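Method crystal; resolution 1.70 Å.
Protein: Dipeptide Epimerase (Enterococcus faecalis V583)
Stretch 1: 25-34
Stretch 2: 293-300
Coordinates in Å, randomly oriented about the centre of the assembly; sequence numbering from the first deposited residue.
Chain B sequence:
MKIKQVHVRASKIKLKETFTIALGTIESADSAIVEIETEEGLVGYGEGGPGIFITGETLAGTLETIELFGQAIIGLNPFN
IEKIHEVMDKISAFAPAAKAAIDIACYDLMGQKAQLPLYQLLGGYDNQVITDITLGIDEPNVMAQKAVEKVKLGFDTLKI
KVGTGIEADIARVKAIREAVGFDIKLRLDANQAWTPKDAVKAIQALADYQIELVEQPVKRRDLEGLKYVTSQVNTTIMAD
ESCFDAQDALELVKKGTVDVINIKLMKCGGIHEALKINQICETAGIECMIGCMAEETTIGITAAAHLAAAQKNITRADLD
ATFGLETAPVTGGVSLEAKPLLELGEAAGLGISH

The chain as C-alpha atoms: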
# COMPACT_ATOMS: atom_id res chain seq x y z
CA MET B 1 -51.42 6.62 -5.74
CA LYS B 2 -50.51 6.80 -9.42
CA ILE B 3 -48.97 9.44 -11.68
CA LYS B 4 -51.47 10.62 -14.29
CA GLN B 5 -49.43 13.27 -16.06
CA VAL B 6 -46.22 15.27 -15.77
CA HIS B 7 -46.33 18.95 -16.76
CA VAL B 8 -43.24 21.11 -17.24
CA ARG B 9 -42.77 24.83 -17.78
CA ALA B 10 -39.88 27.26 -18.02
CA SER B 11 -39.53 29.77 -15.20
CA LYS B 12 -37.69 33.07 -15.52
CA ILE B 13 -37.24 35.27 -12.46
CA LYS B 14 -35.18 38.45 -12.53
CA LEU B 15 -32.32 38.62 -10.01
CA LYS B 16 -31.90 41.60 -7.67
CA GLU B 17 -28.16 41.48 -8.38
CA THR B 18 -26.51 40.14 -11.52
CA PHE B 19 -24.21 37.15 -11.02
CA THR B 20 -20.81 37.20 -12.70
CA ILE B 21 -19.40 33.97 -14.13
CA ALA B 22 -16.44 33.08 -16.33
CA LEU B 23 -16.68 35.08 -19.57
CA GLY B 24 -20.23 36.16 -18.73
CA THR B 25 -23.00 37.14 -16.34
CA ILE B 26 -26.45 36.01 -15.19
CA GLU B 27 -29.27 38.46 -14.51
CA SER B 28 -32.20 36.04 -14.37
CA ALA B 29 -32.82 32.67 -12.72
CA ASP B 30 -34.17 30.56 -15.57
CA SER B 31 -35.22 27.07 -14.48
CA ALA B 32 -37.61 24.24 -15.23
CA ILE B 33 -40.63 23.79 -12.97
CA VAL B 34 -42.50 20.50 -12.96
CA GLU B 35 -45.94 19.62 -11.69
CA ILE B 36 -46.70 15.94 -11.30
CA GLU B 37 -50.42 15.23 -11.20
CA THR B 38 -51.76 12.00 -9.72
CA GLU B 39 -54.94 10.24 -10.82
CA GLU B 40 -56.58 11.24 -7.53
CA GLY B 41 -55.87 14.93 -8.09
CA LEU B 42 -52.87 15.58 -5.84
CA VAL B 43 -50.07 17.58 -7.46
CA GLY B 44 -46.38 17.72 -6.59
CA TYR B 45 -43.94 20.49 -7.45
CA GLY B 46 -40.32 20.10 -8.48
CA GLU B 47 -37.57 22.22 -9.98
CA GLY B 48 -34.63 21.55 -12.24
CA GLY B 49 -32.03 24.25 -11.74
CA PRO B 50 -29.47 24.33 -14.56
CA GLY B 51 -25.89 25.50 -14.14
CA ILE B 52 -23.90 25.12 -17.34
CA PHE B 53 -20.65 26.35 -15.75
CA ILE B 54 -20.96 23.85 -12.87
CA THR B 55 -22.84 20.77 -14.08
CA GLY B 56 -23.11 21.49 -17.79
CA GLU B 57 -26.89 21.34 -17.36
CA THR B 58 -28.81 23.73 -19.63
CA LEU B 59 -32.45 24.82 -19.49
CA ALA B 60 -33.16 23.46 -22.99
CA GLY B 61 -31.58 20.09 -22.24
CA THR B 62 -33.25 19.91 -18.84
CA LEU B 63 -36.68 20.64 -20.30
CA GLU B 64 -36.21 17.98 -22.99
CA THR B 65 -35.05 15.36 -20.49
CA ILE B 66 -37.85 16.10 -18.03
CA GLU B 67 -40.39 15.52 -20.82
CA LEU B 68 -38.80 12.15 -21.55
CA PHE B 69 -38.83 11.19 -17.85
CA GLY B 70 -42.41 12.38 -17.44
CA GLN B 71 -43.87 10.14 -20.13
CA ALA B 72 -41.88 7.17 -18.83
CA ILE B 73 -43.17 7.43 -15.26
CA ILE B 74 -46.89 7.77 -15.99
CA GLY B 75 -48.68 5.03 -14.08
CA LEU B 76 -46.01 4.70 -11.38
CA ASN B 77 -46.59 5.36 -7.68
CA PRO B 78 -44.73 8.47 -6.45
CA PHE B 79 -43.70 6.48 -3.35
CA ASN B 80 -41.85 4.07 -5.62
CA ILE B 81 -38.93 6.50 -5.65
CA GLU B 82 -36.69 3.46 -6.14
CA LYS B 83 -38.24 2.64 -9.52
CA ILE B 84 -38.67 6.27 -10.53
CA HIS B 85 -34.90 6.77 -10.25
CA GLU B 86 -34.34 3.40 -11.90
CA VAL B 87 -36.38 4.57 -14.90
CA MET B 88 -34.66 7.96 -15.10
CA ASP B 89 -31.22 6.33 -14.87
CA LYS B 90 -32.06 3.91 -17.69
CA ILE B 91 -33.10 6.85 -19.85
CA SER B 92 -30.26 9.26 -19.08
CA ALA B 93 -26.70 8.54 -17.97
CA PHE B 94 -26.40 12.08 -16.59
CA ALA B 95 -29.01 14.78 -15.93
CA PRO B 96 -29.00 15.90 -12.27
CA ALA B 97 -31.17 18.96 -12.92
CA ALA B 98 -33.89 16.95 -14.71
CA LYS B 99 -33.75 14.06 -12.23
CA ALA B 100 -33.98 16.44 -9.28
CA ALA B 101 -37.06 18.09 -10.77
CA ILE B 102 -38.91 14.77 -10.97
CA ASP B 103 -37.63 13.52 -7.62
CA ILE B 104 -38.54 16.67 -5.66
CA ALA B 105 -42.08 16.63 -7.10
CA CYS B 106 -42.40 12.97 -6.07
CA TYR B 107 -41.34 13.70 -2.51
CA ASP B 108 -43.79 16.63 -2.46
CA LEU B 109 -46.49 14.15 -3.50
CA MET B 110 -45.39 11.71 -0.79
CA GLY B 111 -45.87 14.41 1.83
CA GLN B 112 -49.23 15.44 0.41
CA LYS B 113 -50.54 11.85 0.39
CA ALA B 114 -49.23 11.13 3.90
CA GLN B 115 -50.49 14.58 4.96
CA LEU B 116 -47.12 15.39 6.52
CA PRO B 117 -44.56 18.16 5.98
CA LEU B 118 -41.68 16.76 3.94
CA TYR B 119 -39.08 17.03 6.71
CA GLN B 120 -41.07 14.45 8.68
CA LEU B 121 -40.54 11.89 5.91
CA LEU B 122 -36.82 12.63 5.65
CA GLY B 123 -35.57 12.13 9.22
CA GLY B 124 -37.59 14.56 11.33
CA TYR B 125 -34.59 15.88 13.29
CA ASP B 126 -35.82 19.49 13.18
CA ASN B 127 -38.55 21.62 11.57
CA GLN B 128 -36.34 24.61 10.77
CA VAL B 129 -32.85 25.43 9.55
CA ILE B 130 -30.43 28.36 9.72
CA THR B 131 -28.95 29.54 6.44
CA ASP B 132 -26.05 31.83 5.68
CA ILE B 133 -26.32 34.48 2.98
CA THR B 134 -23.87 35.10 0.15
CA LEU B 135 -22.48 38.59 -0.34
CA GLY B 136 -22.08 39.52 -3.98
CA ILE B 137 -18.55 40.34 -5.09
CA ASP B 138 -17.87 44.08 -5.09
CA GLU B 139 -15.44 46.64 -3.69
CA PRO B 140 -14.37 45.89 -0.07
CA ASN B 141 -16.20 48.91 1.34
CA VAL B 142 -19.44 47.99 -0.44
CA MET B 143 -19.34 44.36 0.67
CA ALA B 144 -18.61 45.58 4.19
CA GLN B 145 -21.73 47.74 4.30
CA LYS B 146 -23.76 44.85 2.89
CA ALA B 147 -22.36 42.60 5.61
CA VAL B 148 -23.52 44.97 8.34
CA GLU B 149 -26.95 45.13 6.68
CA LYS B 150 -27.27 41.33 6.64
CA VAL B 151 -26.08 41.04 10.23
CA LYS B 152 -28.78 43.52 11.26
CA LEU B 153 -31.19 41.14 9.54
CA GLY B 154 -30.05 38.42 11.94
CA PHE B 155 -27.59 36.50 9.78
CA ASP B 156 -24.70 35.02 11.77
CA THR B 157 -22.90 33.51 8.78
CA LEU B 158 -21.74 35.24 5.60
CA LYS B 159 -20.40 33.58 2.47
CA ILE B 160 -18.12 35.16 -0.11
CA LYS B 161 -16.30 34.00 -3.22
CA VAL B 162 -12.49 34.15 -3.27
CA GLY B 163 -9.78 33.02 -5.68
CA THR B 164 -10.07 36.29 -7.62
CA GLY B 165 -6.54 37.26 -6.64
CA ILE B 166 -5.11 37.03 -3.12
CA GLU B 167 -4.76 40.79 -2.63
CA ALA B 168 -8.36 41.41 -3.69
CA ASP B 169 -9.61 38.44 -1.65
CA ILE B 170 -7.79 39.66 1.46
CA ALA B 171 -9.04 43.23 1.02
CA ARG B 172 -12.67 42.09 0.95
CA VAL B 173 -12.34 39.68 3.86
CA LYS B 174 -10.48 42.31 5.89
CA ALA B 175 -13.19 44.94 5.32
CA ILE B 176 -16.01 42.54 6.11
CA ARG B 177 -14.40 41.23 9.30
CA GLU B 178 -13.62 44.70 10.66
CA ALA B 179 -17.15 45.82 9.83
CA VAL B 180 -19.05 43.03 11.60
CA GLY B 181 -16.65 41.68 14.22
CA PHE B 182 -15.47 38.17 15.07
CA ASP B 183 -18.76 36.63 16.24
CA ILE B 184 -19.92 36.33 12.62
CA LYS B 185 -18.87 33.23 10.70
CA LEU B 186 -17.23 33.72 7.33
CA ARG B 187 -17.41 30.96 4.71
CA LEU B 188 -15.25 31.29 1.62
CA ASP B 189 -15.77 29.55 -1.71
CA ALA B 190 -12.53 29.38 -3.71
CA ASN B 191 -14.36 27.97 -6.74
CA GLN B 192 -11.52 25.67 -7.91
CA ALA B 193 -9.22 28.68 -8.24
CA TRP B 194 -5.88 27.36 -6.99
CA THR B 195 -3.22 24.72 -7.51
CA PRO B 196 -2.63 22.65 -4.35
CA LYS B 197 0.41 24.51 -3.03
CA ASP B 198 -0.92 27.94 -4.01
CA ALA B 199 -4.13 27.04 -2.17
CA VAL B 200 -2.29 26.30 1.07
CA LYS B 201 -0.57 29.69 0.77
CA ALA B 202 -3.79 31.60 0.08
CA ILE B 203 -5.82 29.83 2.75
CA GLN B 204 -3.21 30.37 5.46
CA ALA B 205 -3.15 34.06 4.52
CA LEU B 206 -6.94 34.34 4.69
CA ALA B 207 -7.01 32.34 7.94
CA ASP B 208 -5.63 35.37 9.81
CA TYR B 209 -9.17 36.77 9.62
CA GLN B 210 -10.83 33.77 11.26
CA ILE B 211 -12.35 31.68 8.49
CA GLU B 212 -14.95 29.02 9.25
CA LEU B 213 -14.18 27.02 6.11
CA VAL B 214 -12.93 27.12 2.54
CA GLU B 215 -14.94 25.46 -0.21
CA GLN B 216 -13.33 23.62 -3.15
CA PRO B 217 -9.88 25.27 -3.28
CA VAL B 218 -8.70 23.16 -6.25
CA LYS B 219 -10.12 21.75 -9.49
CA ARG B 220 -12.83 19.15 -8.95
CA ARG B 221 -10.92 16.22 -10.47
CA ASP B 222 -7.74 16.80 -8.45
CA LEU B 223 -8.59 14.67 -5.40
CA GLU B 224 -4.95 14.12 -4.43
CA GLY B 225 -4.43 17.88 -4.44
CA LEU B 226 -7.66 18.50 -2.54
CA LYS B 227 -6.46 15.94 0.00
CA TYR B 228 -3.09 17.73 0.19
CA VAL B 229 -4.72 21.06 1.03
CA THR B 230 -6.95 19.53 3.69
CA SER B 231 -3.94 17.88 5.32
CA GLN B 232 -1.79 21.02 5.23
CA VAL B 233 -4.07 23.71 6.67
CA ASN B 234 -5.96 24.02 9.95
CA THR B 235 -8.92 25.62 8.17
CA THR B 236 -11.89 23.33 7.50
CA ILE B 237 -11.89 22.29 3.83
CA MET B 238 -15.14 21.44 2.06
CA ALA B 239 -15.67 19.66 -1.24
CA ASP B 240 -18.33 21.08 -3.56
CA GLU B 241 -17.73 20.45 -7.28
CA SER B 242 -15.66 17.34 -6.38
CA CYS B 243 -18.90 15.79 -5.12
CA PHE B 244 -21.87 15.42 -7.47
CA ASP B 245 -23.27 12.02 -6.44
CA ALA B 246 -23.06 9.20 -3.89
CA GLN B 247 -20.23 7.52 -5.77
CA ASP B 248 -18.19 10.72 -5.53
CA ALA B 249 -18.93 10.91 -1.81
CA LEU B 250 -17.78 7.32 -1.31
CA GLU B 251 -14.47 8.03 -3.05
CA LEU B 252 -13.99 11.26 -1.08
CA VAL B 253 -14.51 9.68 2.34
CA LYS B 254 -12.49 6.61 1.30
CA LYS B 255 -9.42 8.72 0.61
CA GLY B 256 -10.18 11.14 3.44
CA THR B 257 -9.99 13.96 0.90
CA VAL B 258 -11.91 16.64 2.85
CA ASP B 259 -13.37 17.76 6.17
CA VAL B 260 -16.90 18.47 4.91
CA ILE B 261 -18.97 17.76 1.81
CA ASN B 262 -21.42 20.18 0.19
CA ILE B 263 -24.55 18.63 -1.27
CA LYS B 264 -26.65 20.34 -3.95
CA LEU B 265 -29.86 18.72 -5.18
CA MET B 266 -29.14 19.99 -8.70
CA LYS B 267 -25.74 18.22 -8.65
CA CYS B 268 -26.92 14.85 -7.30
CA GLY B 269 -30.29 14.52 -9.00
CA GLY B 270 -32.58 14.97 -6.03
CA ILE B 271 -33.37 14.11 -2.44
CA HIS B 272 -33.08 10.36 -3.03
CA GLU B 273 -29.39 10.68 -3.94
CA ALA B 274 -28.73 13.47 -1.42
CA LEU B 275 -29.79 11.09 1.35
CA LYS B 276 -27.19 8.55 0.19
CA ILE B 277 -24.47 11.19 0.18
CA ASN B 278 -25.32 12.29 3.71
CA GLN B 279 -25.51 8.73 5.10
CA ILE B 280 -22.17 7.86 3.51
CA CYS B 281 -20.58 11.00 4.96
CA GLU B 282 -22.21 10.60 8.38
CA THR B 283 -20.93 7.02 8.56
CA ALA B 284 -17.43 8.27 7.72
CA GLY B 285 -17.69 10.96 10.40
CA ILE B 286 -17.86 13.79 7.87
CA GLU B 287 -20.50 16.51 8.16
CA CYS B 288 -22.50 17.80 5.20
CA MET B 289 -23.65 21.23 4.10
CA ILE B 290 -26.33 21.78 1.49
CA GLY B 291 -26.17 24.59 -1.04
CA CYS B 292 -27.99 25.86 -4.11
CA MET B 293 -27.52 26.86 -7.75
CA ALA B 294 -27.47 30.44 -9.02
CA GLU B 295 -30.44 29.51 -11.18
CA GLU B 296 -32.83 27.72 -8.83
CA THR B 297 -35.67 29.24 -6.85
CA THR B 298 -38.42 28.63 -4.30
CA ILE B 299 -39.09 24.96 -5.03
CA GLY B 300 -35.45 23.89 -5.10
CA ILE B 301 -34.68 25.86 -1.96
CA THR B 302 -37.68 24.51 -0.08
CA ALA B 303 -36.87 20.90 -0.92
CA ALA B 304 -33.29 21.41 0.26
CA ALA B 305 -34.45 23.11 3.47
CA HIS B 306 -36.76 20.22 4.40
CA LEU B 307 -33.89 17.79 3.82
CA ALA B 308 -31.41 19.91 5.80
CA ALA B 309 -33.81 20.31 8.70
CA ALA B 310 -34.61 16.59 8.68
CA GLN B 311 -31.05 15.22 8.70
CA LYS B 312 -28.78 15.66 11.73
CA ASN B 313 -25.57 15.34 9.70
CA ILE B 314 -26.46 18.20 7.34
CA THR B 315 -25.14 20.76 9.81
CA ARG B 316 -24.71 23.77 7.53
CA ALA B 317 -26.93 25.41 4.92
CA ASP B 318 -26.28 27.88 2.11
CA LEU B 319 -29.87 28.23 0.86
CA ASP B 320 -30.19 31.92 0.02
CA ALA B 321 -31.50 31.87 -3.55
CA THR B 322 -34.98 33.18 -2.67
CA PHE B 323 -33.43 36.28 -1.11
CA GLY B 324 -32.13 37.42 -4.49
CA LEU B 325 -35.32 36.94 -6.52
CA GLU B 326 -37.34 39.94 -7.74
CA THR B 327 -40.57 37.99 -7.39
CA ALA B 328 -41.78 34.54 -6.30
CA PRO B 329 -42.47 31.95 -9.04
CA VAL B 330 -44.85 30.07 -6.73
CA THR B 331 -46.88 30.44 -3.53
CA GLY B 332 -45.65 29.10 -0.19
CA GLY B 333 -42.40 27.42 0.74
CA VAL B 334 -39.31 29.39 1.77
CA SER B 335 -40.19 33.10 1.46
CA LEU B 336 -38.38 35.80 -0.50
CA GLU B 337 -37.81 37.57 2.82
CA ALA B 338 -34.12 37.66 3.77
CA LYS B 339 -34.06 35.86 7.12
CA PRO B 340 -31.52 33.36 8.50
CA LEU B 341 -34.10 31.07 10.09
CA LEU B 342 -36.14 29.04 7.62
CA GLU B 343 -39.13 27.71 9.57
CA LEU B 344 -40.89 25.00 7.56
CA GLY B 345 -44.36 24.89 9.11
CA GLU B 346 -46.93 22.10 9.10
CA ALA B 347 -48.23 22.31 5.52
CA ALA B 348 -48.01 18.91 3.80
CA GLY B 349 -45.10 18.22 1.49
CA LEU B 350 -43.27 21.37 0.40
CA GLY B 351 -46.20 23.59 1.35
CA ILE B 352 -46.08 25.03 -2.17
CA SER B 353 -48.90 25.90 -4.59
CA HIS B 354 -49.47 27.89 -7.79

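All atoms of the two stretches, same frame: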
# COMPACT_ATOMS: atom_id res chain seq x y z
N THR B 25 -22.21 36.75 -17.50
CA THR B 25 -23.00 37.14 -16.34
C THR B 25 -24.39 36.50 -16.41
O THR B 25 -24.80 35.98 -17.44
CB THR B 25 -23.18 38.67 -16.26
OG1 THR B 25 -23.92 39.12 -17.41
CG2 THR B 25 -21.83 39.37 -16.22
N ILE B 26 -25.10 36.56 -15.29
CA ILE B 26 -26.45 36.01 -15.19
C ILE B 26 -27.32 37.04 -14.48
O ILE B 26 -27.01 37.45 -13.36
CB ILE B 26 -26.46 34.71 -14.35
CG1 ILE B 26 -25.48 33.70 -14.95
CG2 ILE B 26 -27.87 34.13 -14.32
CD1 ILE B 26 -25.36 32.43 -14.14
N GLU B 27 -28.39 37.47 -15.13
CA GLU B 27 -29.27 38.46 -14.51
C GLU B 27 -30.67 37.93 -14.24
O GLU B 27 -31.53 38.65 -13.72
CB GLU B 27 -29.35 39.72 -15.37
CG GLU B 27 -29.54 39.49 -16.85
CD GLU B 27 -29.48 40.78 -17.66
OE1 GLU B 27 -29.54 40.71 -18.90
OE2 GLU B 27 -29.38 41.86 -17.04
N SER B 28 -30.90 36.67 -14.58
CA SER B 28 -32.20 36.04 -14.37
C SER B 28 -32.01 34.58 -14.00
O SER B 28 -31.08 33.93 -14.47
CB SER B 28 -33.04 36.15 -15.65
OG SER B 28 -34.34 35.60 -15.47
N ALA B 29 -32.88 34.07 -13.13
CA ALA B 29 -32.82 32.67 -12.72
C ALA B 29 -33.82 31.95 -13.62
O ALA B 29 -35.03 32.04 -13.41
CB ALA B 29 -33.22 32.53 -11.27
N ASP B 30 -33.31 31.27 -14.63
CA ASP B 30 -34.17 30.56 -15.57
C ASP B 30 -34.09 29.06 -15.31
O ASP B 30 -33.06 28.42 -15.57
CB ASP B 30 -33.76 30.90 -17.00
CG ASP B 30 -33.79 32.40 -17.27
OD1 ASP B 30 -34.47 33.13 -16.51
OD2 ASP B 30 -33.14 32.86 -18.23
N SER B 31 -35.18 28.49 -14.81
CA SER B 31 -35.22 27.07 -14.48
C SER B 31 -36.45 26.36 -15.03
O SER B 31 -37.33 26.97 -15.63
CB SER B 31 -35.20 26.89 -12.97
OG SER B 31 -36.30 27.57 -12.37
N ALA B 32 -36.49 25.06 -14.80
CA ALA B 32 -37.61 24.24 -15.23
C ALA B 32 -38.44 23.93 -13.99
O ALA B 32 -37.88 23.57 -12.95
CB ALA B 32 -37.10 22.95 -15.87
N ILE B 33 -39.75 24.11 -14.09
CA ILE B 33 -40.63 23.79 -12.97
C ILE B 33 -41.58 22.70 -13.42
O ILE B 33 -42.21 22.81 -14.47
CB ILE B 33 -41.43 25.03 -12.49
CG1 ILE B 33 -40.48 26.01 -11.79
CG2 ILE B 33 -42.53 24.60 -11.53
CD1 ILE B 33 -41.15 27.25 -11.22
N VAL B 34 -41.65 21.63 -12.64
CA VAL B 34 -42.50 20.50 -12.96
C VAL B 34 -43.65 20.35 -11.99
O VAL B 34 -43.53 20.68 -10.80
CB VAL B 34 -41.69 19.17 -12.95
CG1 VAL B 34 -42.59 18.00 -13.33
CG2 VAL B 34 -40.53 19.26 -13.93
N MET B 293 -28.03 26.37 -6.47
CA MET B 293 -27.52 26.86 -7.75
C MET B 293 -27.92 28.33 -7.90
O MET B 293 -28.85 28.80 -7.25
CB MET B 293 -28.14 26.08 -8.91
CG MET B 293 -28.05 24.58 -8.80
SD MET B 293 -26.35 24.00 -8.72
CE MET B 293 -25.83 24.29 -10.40
N ALA B 294 -27.19 29.04 -8.76
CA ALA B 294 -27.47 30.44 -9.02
C ALA B 294 -28.81 30.55 -9.73
O ALA B 294 -29.50 31.57 -9.63
CB ALA B 294 -26.36 31.04 -9.90
N GLU B 295 -29.19 29.49 -10.44
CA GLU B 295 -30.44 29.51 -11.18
C GLU B 295 -31.60 28.65 -10.67
O GLU B 295 -32.40 28.15 -11.46
CB GLU B 295 -30.18 29.20 -12.66
CG GLU B 295 -29.22 30.21 -13.30
CD GLU B 295 -29.48 30.43 -14.78
OE1 GLU B 295 -30.55 31.00 -15.12
OE2 GLU B 295 -28.62 30.05 -15.60
N GLU B 296 -31.69 28.45 -9.36
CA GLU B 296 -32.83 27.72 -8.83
C GLU B 296 -33.62 28.70 -7.97
O GLU B 296 -33.13 29.79 -7.64
CB GLU B 296 -32.44 26.46 -8.05
CG GLU B 296 -31.62 26.63 -6.80
CD GLU B 296 -31.33 25.27 -6.18
OE1 GLU B 296 -32.29 24.62 -5.72
OE2 GLU B 296 -30.16 24.86 -6.19
N THR B 297 -34.83 28.33 -7.60
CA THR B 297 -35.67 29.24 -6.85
C THR B 297 -36.42 28.60 -5.69
O THR B 297 -35.92 27.68 -5.05
CB THR B 297 -36.66 29.93 -7.82
OG1 THR B 297 -37.47 28.94 -8.48
CG2 THR B 297 -35.89 30.70 -8.90
N THR B 298 -37.62 29.10 -5.42
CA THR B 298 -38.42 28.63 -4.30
C THR B 298 -38.55 27.13 -4.11
O THR B 298 -38.32 26.61 -3.02
CB THR B 298 -39.83 29.25 -4.37
OG1 THR B 298 -39.70 30.68 -4.50
CG2 THR B 298 -40.61 28.92 -3.11
N ILE B 299 -38.92 26.41 -5.16
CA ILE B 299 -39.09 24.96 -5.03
C ILE B 299 -37.79 24.25 -4.66
O ILE B 299 -37.76 23.46 -3.71
CB ILE B 299 -39.65 24.36 -6.33
CG1 ILE B 299 -41.02 24.98 -6.63
CG2 ILE B 299 -39.77 22.85 -6.19
CD1 ILE B 299 -41.56 24.64 -8.01
N GLY B 300 -36.72 24.52 -5.40
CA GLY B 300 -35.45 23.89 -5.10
C GLY B 300 -34.97 24.20 -3.69
O GLY B 300 -34.49 23.31 -2.97

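One carboxylate oxygen carries the sole hydrogen bond between these two stretches, and it does so in an acidic, oxygen-rich setting. Asp30 N donates to Glu295 OE1 at 2.8 Å with a nearly straight N-H...O angle of 173°, yet the same OE1 lies 3.0 Å from Ser28 O, an acceptor facing an acceptor, and 4.5 Å from Asp30 OD2, a like charge. Within the same stretch, Ser28 OG donates to Asp30 OD1 at 2.7 Å, from the residue at which the chain turns a corner. The CA-to-CB bond of Glu295 points sideways, but the end of its side chain comes nearer, with chi2 between wells at -149°, and places OE1 at Asp30 N; Ile26 CG2 packs 4.1 Å from Glu295 CD. Glu295 closes on the strand with its backbone as well: Ser31 CB sits 3.4 Å from Glu295 O, a buried carbonyl without a polar partner in the model. The type I turn from Met293 to Glu296 also contains a bond from Met293 N to Glu296 OE2, 2.6 Å, linking its first and last residues. Beyond the turn no hydrogen bond crosses, and the shortest approaches are between carbons. Ala29 CB meets Thr297 CG2 at 4.0 Å, and Ile33 CG2 reaches Ile299 CD1 at 3.7 Å, where the helix has begun. Ser31 OG and Thr297 OG1, 4.3 Å apart, each bond elsewhere in the structure.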